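L-asparaginase I (Vibrio cholerae, PDB 2OCD) probably hydrolyses L-asparagine to L-aspartate and ammonium as a homotetrameric cytoplasmic amidohydrolase. Local coordinates at residues B[305-308]-B[309-313]. Numbering follows the deposited sequence.
Sequences AALA and KLHYL
His311 folds its ring back along the helix onto the carbonyl oxygen of Leu307, one turn earlier, and ND1 donates to Leu307 O at 2.7 Å with an N-H...O angle of 160°. The acceptor lies at the edge of the imidazole, 7° out of the ring plane, whereas ND1 stands above the carbonyl plane of Leu307. The same oxygen also takes the helical bond from His311 N (3.1 Å), which arrives on the opposite face of that plane. Two donors of one residue thus grip a single carbonyl; the ND1 bond, nearly in the ring plane, restrains the ring's rotation and gives ND1 a polar partner in a buried setting. The first torsion makes this possible: CG sits beside the backbone N (chi1 -89°), which places ND1 within bonding distance of Leu307 O. On the flank of the bond, Leu307 CD2 lies 4.0 Å from His311 CE1, the two side chains running side by side in the same direction.

With the His311 N bond, the i to i+4 bonds Lys309 N to Ala305 O (2.9 Å), Leu310 N to Ala306 O (3.3 Å) and Tyr312 N to Ala308 O (3.0 Å) complete an unbroken run from Ala305 to Tyr312, as in an alpha-helix. Lys309, fully extended, carries NZ away from these turns to a salt bridge with Glu334 and hydrogen bonds to the carbonyls of Met327 and Gln329.

Helix 303-315 belongs to the C-terminal asparaginase domain: Leu307 packs on Tyr219 of a second subunit and, with Leu310, on Ile239 of strand 237-242, Leu313 meets helix 320-327, and Ala308 and Tyr312 touch Phe103 of helix 94-104.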
ATOM      1  N   ALA B 305      -6.622   5.053  25.111  1.00 10.93           N
ATOM      2  CA  ALA B 305      -6.913   6.442  25.494  1.00 10.96           C
ATOM      3  C   ALA B 305      -8.061   6.413  26.486  1.00 11.44           C
ATOM      4  O   ALA B 305      -8.147   7.290  27.379  1.00 12.75           O
ATOM      5  CB  ALA B 305      -7.222   7.359  24.293  1.00 10.15           C
ATOM      6  N   ALA B 306      -8.922   5.394  26.371  1.00 11.08           N
ATOM      7  CA  ALA B 306     -10.180   5.355  27.123  1.00 11.19           C
ATOM      8  C   ALA B 306      -9.968   4.950  28.577  1.00 10.71           C
ATOM      9  O   ALA B 306     -10.660   5.420  29.488  1.00 10.67           O
ATOM     10  CB  ALA B 306     -11.168   4.426  26.434  1.00 10.78           C
ATOM     11  N   LEU B 307      -9.003   4.066  28.773  1.00 11.22           N
ATOM     12  CA  LEU B 307      -8.611   3.592  30.086  1.00 10.70           C
ATOM     13  C   LEU B 307      -7.843   4.685  30.742  1.00 10.70           C
ATOM     14  O   LEU B 307      -8.039   4.959  31.955  1.00  9.53           O
ATOM     15  CB  LEU B 307      -7.803   2.305  29.970  1.00 10.93           C
ATOM     16  CG  LEU B 307      -8.854   1.203  30.136  1.00 12.90           C
ATOM     17  CD1 LEU B 307      -8.674  -0.049  29.225  1.00 12.72           C
ATOM     18  CD2 LEU B 307      -8.933   0.878  31.633  1.00 14.14           C
ATOM     19  N   ALA B 308      -7.035   5.357  29.917  1.00  9.91           N
ATOM     20  CA  ALA B 308      -6.269   6.482  30.376  1.00 10.44           C
ATOM     21  C   ALA B 308      -7.108   7.626  30.915  1.00 11.32           C
ATOM     22  O   ALA B 308      -6.740   8.204  31.949  1.00 11.53           O
ATOM     23  CB  ALA B 308      -5.444   6.980  29.279  1.00 10.21           C
ATOM     24  N   LYS B 309      -8.177   7.985  30.173  1.00 11.52           N
ATOM     25  CA  LYS B 309      -8.898   9.246  30.356  1.00 11.16           C
ATOM     26  C   LYS B 309      -9.756   9.039  31.576  1.00 11.87           C
ATOM     27  O   LYS B 309      -9.865   9.930  32.439  1.00 10.94           O
ATOM     28  CB  LYS B 309      -9.722   9.611  29.112  1.00 11.38           C
ATOM     29  CG  LYS B 309     -10.359  11.041  29.088  1.00 11.69           C
ATOM     30  CD  LYS B 309     -11.172  11.291  27.812  1.00 10.76           C
ATOM     31  CE  LYS B 309     -11.799  12.683  27.670  1.00 12.20           C
ATOM     32  NZ  LYS B 309     -12.650  12.828  26.371  1.00 12.27           N
ATOM     33  N   LEU B 310     -10.334   7.840  31.674  1.00 12.82           N
ATOM     34  CA  LEU B 310     -11.071   7.451  32.877  1.00 12.81           C
ATOM     35  C   LEU B 310     -10.176   7.490  34.140  1.00 13.63           C
ATOM     36  O   LEU B 310     -10.627   7.945  35.214  1.00 14.91           O
ATOM     37  CB  LEU B 310     -11.734   6.073  32.702  1.00 12.34           C
ATOM     38  CG  LEU B 310     -13.103   5.989  31.969  1.00 11.43           C
ATOM     39  CD1 LEU B 310     -13.418   4.572  31.498  1.00  5.89           C
ATOM     40  CD2 LEU B 310     -14.309   6.536  32.783  1.00 10.02           C
ATOM     41  N   HIS B 311      -8.912   7.065  34.026  1.00 13.47           N
ATOM     42  CA  HIS B 311      -8.028   7.026  35.189  1.00 13.67           C
ATOM     43  C   HIS B 311      -7.636   8.456  35.594  1.00 13.94           C
ATOM     44  O   HIS B 311      -7.406   8.774  36.767  1.00 13.05           O
ATOM     45  CB  HIS B 311      -6.737   6.262  34.900  1.00 14.29           C
ATOM     46  CG  HIS B 311      -6.777   4.772  35.167  1.00 16.03           C
ATOM     47  ND1 HIS B 311      -7.268   3.859  34.255  1.00 15.87           N
ATOM     48  CD2 HIS B 311      -6.247   4.036  36.184  1.00 18.11           C
ATOM     49  CE1 HIS B 311      -7.108   2.632  34.737  1.00 19.31           C
ATOM     50  NE2 HIS B 311      -6.495   2.711  35.905  1.00 19.04           N
ATOM     51  N   TYR B 312      -7.479   9.302  34.595  1.00 14.76           N
ATOM     52  CA  TYR B 312      -7.249  10.728  34.825  1.00 14.68           C
ATOM     53  C   TYR B 312      -8.399  11.282  35.627  1.00 14.90           C
ATOM     54  O   TYR B 312      -8.172  11.709  36.752  1.00 14.67           O
ATOM     55  CB  TYR B 312      -7.111  11.483  33.511  1.00 14.41           C
ATOM     56  CG  TYR B 312      -7.265  12.960  33.637  1.00 14.42           C
ATOM     57  CD1 TYR B 312      -6.433  13.687  34.444  1.00 14.17           C
ATOM     58  CD2 TYR B 312      -8.230  13.640  32.925  1.00 14.47           C
ATOM     59  CE1 TYR B 312      -6.566  15.065  34.576  1.00 14.06           C
ATOM     60  CE2 TYR B 312      -8.370  15.027  33.047  1.00 13.92           C
ATOM     61  CZ  TYR B 312      -7.528  15.730  33.877  1.00 14.09           C
ATOM     62  OH  TYR B 312      -7.638  17.112  33.999  1.00 17.14           O
ATOM     63  N   LEU B 313      -9.613  11.220  35.071  1.00 14.86           N
ATOM     64  CA  LEU B 313     -10.782  11.885  35.654  1.00 15.61           C
ATOM     65  C   LEU B 313     -11.273  11.277  36.968  1.00 17.01           C
ATOM     66  O   LEU B 313     -11.617  12.002  37.930  1.00 17.25           O
ATOM     67  CB  LEU B 313     -11.956  11.891  34.675  1.00 15.23           C
ATOM     68  CG  LEU B 313     -11.792  12.760  33.430  1.00 13.20           C
ATOM     69  CD1 LEU B 313     -12.815  12.273  32.433  1.00 10.10           C
ATOM     70  CD2 LEU B 313     -11.935  14.307  33.704  1.00 10.27           C
TER